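Local coordinates for protein histidine kinase (Paraburkholderia phymatum, PDB 6NB0) that probably acts as a phosphorelay sensor kinase, transferring a phosphate group from ATP to a histidine side chain in protein, at residues L182-A187 and V197-D202; H228-F233 and S248-L253. One frame throughout, in Å; residues are numbered along the deposited sequence.

Interaction 1 of 2, residues L182-A187 and V197-D202; sequences LLVTFA and VTLDAD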
loop_
_atom_site.group_PDB
_atom_site.type_symbol
_atom_site.label_atom_id
_atom_site.label_comp_id
_atom_site.label_asym_id
_atom_site.label_seq_id
_atom_site.Cartn_x
_atom_site.Cartn_y
_atom_site.Cartn_z
ATOM N N LEU A 182 10.371 -0.003 -9.502
ATOM C CA LEU A 182 9.961 1.397 -9.377
ATOM C C LEU A 182 11.019 2.326 -9.942
ATOM O O LEU A 182 10.692 3.332 -10.586
ATOM C CB LEU A 182 9.682 1.723 -7.903
ATOM C CG LEU A 182 9.242 3.167 -7.572
ATOM C CD1 LEU A 182 7.964 3.536 -8.349
ATOM C CD2 LEU A 182 8.990 3.308 -6.059
ATOM N N LEU A 183 12.295 1.998 -9.712
ATOM C CA LEU A 183 13.400 2.759 -10.291
ATOM C C LEU A 183 13.226 2.906 -11.802
ATOM O O LEU A 183 13.354 4.009 -12.352
ATOM C CB LEU A 183 14.714 2.045 -9.958
ATOM C CG LEU A 183 16.017 2.823 -9.833
ATOM C CD1 LEU A 183 15.971 3.662 -8.554
ATOM C CD2 LEU A 183 17.206 1.851 -9.833
ATOM N N VAL A 184 12.924 1.795 -12.493
ATOM C CA VAL A 184 12.740 1.854 -13.948
ATOM C C VAL A 184 11.385 2.466 -14.315
ATOM O O VAL A 184 11.289 3.274 -15.249
ATOM C CB VAL A 184 12.899 0.448 -14.575
ATOM C CG1 VAL A 184 12.778 0.530 -16.116
ATOM C CG2 VAL A 184 14.280 -0.186 -14.176
ATOM N N THR A 185 10.317 2.059 -13.629
ATOM C CA THR A 185 8.978 2.561 -13.965
ATOM C C THR A 185 8.900 4.083 -13.820
ATOM O O THR A 185 8.268 4.767 -14.640
ATOM C CB THR A 185 7.945 1.879 -13.064
ATOM O OG1 THR A 185 7.919 0.475 -13.365
ATOM C CG2 THR A 185 6.542 2.448 -13.286
ATOM N N PHE A 186 9.519 4.630 -12.777
ATOM C CA PHE A 186 9.510 6.086 -12.609
ATOM C C PHE A 186 10.126 6.776 -13.823
ATOM O O PHE A 186 9.592 7.774 -14.337
ATOM C CB PHE A 186 10.264 6.468 -11.325
ATOM C CG PHE A 186 10.298 7.965 -11.077
ATOM C CD1 PHE A 186 11.297 8.746 -11.605
ATOM C CD2 PHE A 186 9.286 8.573 -10.343
ATOM C CE1 PHE A 186 11.303 10.138 -11.411
ATOM C CE2 PHE A 186 9.274 9.948 -10.134
ATOM C CZ PHE A 186 10.287 10.729 -10.656
ATOM N N ALA A 187 11.284 6.277 -14.270
ATOM C CA ALA A 187 11.948 6.881 -15.421
ATOM C C ALA A 187 11.069 6.778 -16.655
ATOM O O ALA A 187 10.940 7.748 -17.415
ATOM C CB ALA A 187 13.307 6.203 -15.653
ATOM N N VAL A 197 15.403 4.340 -21.807
ATOM C CA VAL A 197 15.694 4.258 -20.372
ATOM C C VAL A 197 16.675 3.116 -20.148
ATOM O O VAL A 197 16.412 1.978 -20.546
ATOM C CB VAL A 197 14.408 4.057 -19.550
ATOM C CG1 VAL A 197 14.743 3.816 -18.057
ATOM C CG2 VAL A 197 13.480 5.288 -19.706
ATOM N N THR A 198 17.821 3.409 -19.535
ATOM C CA THR A 198 18.866 2.405 -19.359
ATOM C C THR A 198 18.993 2.068 -17.880
ATOM O O THR A 198 19.145 2.972 -17.049
ATOM C CB THR A 198 20.204 2.915 -19.901
ATOM O OG1 THR A 198 20.103 3.126 -21.314
ATOM C CG2 THR A 198 21.347 1.929 -19.584
ATOM N N LEU A 199 18.931 0.771 -17.559
ATOM C CA LEU A 199 19.284 0.265 -16.238
ATOM C C LEU A 199 20.717 -0.257 -16.300
ATOM O O LEU A 199 20.998 -1.201 -17.055
ATOM C CB LEU A 199 18.317 -0.848 -15.825
ATOM C CG LEU A 199 18.638 -1.615 -14.529
ATOM C CD1 LEU A 199 18.704 -0.667 -13.344
ATOM C CD2 LEU A 199 17.571 -2.674 -14.290
ATOM N N ASP A 200 21.625 0.386 -15.565
ATOM C CA ASP A 200 23.009 -0.072 -15.403
ATOM C C ASP A 200 23.115 -0.760 -14.050
ATOM O O ASP A 200 22.629 -0.214 -13.057
ATOM C CB ASP A 200 24.003 1.096 -15.413
ATOM C CG ASP A 200 24.193 1.702 -16.769
ATOM O OD1 ASP A 200 23.860 1.050 -17.769
ATOM O OD2 ASP A 200 24.700 2.835 -16.832
ATOM N N ALA A 201 23.767 -1.923 -13.990
ATOM C CA ALA A 201 23.888 -2.587 -12.687
ATOM C C ALA A 201 25.178 -3.382 -12.616
ATOM O O ALA A 201 25.554 -4.041 -13.585
ATOM C CB ALA A 201 22.708 -3.522 -12.414
ATOM N N ASP A 202 25.846 -3.331 -11.464
ATOM C CA ASP A 202 27.106 -4.044 -11.260
ATOM C C ASP A 202 27.300 -4.213 -9.759
ATOM O O ASP A 202 26.571 -3.629 -8.948
ATOM C CB ASP A 202 28.280 -3.285 -11.909
ATOM C CG ASP A 202 29.479 -4.183 -12.241
ATOM O OD1 ASP A 202 29.464 -5.397 -11.923
ATOM O OD2 ASP A 202 30.460 -3.659 -12.818
#
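Val197 pushes its CG1 methyl against Ala187, and this pair is the closest meeting of side chains between helix segment 182-187 and strand segment 197-202: Ala187 CB lies 3.7 Å from Val197 CG1. The second branch of the valine touches the same methyl more loosely, with Val197 CG2 4.2 Å from Ala187 CB, so both branches meet one methyl. One turn earlier on the helix, Val184 uses its two branches for different partners. Its CG1, anti to the backbone N (chi1 -177°), turns to Val197, the two CG1 atoms of Val184 and Val197 being 4.3 Å apart. The other branch reaches along the strand, where Val184 CG2 and Leu199 CD2 stand 4.1 Å apart and the side chains cross at about a right angle. Leu199 carries CG anti to its backbone N, which helps to put CD2 beside the valine. All four residues are buried; the contact is apolar throughout, and no hydrogen bond passes between the segments.

Such packing of a helix layer on a mixed sheet makes the core of the alpha/beta sandwich, the Bergerat fold, of histidine kinase catalytic domains. Here segments 182-187 and 197-202, of helix 173-189 and strand 196-204, run nearly antiparallel (160°), their axes 9.1 Å apart.

The strand's backbone bonds to its sheet neighbours, Val197 and Leu199 pairing with strand 157-161 and Thr198 with Ser213 of strand 207-214. On the helix, Phe186 N donates to Leu182 O, whereas Ala187 O accepts a hydrogen bond from Ser191 OG just beyond the helix. Val212 of the neighbouring strand touches both Ala187 and Val197, and helix 135-154 covers Val184 through Thr142 and Val146.

Interaction 2 of 2, residues H228-F233 and S248-L253; sequences HVLENF and SWVLAL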
loop_
_atom_site.group_PDB
_atom_site.type_symbol
_atom_site.label_atom_id
_atom_site.label_comp_id
_atom_site.label_asym_id
_atom_site.label_seq_id
_atom_site.Cartn_x
_atom_site.Cartn_y
_atom_site.Cartn_z
ATOM N N HIS A 228 -0.565 5.324 -17.874
ATOM C CA HIS A 228 0.215 5.457 -16.651
ATOM C C HIS A 228 0.033 4.219 -15.793
ATOM O O HIS A 228 -0.965 3.507 -15.908
ATOM C CB HIS A 228 -0.224 6.694 -15.853
ATOM C CG HIS A 228 0.042 7.983 -16.563
ATOM N ND1 HIS A 228 1.310 8.495 -16.719
ATOM C CD2 HIS A 228 -0.798 8.863 -17.152
ATOM C CE1 HIS A 228 1.238 9.641 -17.378
ATOM N NE2 HIS A 228 -0.028 9.881 -17.656
ATOM N N VAL A 229 1.005 3.980 -14.913
ATOM C CA VAL A 229 0.914 2.945 -13.891
ATOM C C VAL A 229 0.882 3.552 -12.485
ATOM O O VAL A 229 0.086 3.137 -11.641
ATOM C CB VAL A 229 2.090 1.946 -14.036
ATOM C CG1 VAL A 229 2.199 1.033 -12.838
ATOM C CG2 VAL A 229 1.942 1.105 -15.306
ATOM N N LEU A 230 1.735 4.541 -12.228
ATOM C CA LEU A 230 1.797 5.121 -10.886
ATOM C C LEU A 230 0.564 5.992 -10.605
ATOM O O LEU A 230 -0.102 6.496 -11.512
ATOM C CB LEU A 230 3.095 5.928 -10.722
ATOM C CG LEU A 230 4.391 5.128 -10.959
ATOM C CD1 LEU A 230 5.657 6.006 -10.811
ATOM C CD2 LEU A 230 4.497 3.881 -10.009
ATOM N N GLU A 231 0.280 6.185 -9.319
ATOM C CA GLU A 231 -0.902 6.947 -8.915
ATOM C C GLU A 231 -0.862 8.368 -9.458
ATOM O O GLU A 231 0.194 9.004 -9.509
ATOM C CB GLU A 231 -1.012 7.011 -7.395
ATOM C CG GLU A 231 -1.435 5.742 -6.697
ATOM C CD GLU A 231 -1.450 5.948 -5.187
ATOM O OE1 GLU A 231 -0.394 6.372 -4.639
ATOM O OE2 GLU A 231 -2.505 5.710 -4.560
ATOM N N ASN A 232 -2.040 8.883 -9.817
ATOM C CA ASN A 232 -2.123 10.220 -10.391
ATOM C C ASN A 232 -1.528 11.284 -9.460
ATOM O O ASN A 232 -0.740 12.142 -9.891
ATOM C CB ASN A 232 -3.573 10.553 -10.732
ATOM C CG ASN A 232 -3.704 11.866 -11.477
ATOM O OD1 ASN A 232 -3.801 12.924 -10.864
ATOM N ND2 ASN A 232 -3.708 11.802 -12.804
ATOM N N PHE A 233 -1.904 11.280 -8.189
ATOM C CA PHE A 233 -1.418 12.324 -7.286
ATOM C C PHE A 233 0.070 12.165 -6.994
ATOM O O PHE A 233 0.762 13.161 -6.752
ATOM C CB PHE A 233 -2.214 12.303 -5.988
ATOM C CG PHE A 233 -1.655 13.190 -4.914
ATOM C CD1 PHE A 233 -1.965 14.541 -4.886
ATOM C CD2 PHE A 233 -0.826 12.668 -3.923
ATOM C CE1 PHE A 233 -1.459 15.367 -3.894
ATOM C CE2 PHE A 233 -0.312 13.488 -2.926
ATOM C CZ PHE A 233 -0.631 14.839 -2.911
ATOM N N SER A 248 11.108 13.004 -4.472
ATOM C CA SER A 248 9.705 12.877 -4.851
ATOM C C SER A 248 9.073 11.748 -4.035
ATOM O O SER A 248 9.660 10.674 -3.907
ATOM C CB SER A 248 9.598 12.585 -6.350
ATOM O OG SER A 248 10.163 13.642 -7.137
ATOM N N TRP A 249 7.896 12.005 -3.449
ATOM C CA TRP A 249 7.315 11.050 -2.497
ATOM C C TRP A 249 7.187 9.663 -3.096
ATOM O O TRP A 249 7.375 8.649 -2.406
ATOM C CB TRP A 249 5.936 11.519 -2.054
ATOM C CG TRP A 249 5.928 12.775 -1.296
ATOM C CD1 TRP A 249 7.008 13.486 -0.854
ATOM C CD2 TRP A 249 4.766 13.479 -0.857
ATOM N NE1 TRP A 249 6.580 14.601 -0.156
ATOM C CE2 TRP A 249 5.208 14.622 -0.153
ATOM C CE3 TRP A 249 3.388 13.265 -1.005
ATOM C CZ2 TRP A 249 4.319 15.542 0.416
ATOM C CZ3 TRP A 249 2.504 14.185 -0.426
ATOM C CH2 TRP A 249 2.976 15.309 0.261
ATOM N N VAL A 250 6.881 9.597 -4.389
ATOM C CA VAL A 250 6.577 8.305 -4.986
ATOM C C VAL A 250 7.797 7.386 -4.996
ATOM O O VAL A 250 7.637 6.175 -5.140
ATOM C CB VAL A 250 6.007 8.496 -6.411
ATOM C CG1 VAL A 250 7.084 8.988 -7.385
ATOM C CG2 VAL A 250 5.389 7.190 -6.931
ATOM N N LEU A 251 9.013 7.917 -4.837
ATOM C CA LEU A 251 10.210 7.074 -4.845
ATOM C C LEU A 251 10.539 6.516 -3.458
ATOM O O LEU A 251 11.593 5.895 -3.280
ATOM C CB LEU A 251 11.410 7.855 -5.415
ATOM C CG LEU A 251 11.300 8.062 -6.938
ATOM C CD1 LEU A 251 12.271 9.114 -7.490
ATOM C CD2 LEU A 251 11.439 6.746 -7.704
ATOM N N ALA A 252 9.661 6.739 -2.482
ATOM C CA ALA A 252 9.907 6.310 -1.115
ATOM C C ALA A 252 10.311 4.837 -1.033
ATOM O O ALA A 252 11.184 4.472 -0.233
ATOM C CB ALA A 252 8.656 6.564 -0.282
ATOM N N LEU A 253 9.674 3.972 -1.835
ATOM C CA LEU A 253 10.004 2.546 -1.777
ATOM C C LEU A 253 11.480 2.299 -2.094
ATOM O O LEU A 253 12.144 1.529 -1.396
ATOM C CB LEU A 253 9.107 1.746 -2.729
ATOM C CG LEU A 253 9.112 0.221 -2.526
ATOM C CD1 LEU A 253 7.804 -0.384 -3.050
ATOM C CD2 LEU A 253 10.261 -0.435 -3.242
#
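Leu230 and Val250 form the inner, buried half of this small contact between segments 228-233 and 248-253. They meet by single methyls, Leu230 CD1 to Val250 CG2 at 4.1 Å, and the two side chains cross at about a right angle. Val250 holds CG2 anti to its backbone N and CG1 between N and the carbonyl carbon (chi1 70°), a setting that offers CG2 to the leucine. Phe186 of helix 173-189 and Ala234 of helix 232-238 also pack on Val250, so this side is enclosed.

The outer half is aromatic and only partly buried. Trp249 CZ3 lies at the edge of the Phe233 ring, near its plane, 3.8 Å from Phe233 CE2, while the phenylalanine approaches the indole obliquely. Phe233 was modelled in two conformers, so this meeting describes one of them and is the less certain part of the contact. Thr118 of the second subunit packs against both rings, and the Trp249 ring also meets that of His60 on helix 44-68. Nearby, Glu231 at the N-cap position of helix 232-238 makes a salt bridge to Arg58, with Glu122 of the second subunit close by; Arg58 probably offsets much of the repulsion between the two carboxylates.

No hydrogen bond joins the segments. The chain between them, 234-247, probably occupies the position of the ATP lid, between the F-box and G2-box regions, in related kinases, which would place this contact at the base of a lid-like loop of the Bergerat fold.

In the fold
Interaction 1 belongs to the core, joining a helix to the sheet beneath it, whereas interaction 2 is partly buried and ties together two helix starts beside helix 44-68 and the second subunit. Both are apolar and lack hydrogen bonds across their segments, yet the first uses aliphatic branches alone and the second adds an aromatic pair at its more open side. Their centres are about 15 Å apart, and helix 173-189 connects them: its other flank carries Leu182 and Phe186, which pack on segment 248-253, with Leu182 CD2 3.7 Å from Leu253 CB. One helix thus faces the sheet in interaction 1 and packs against segment 248-253 of interaction 2.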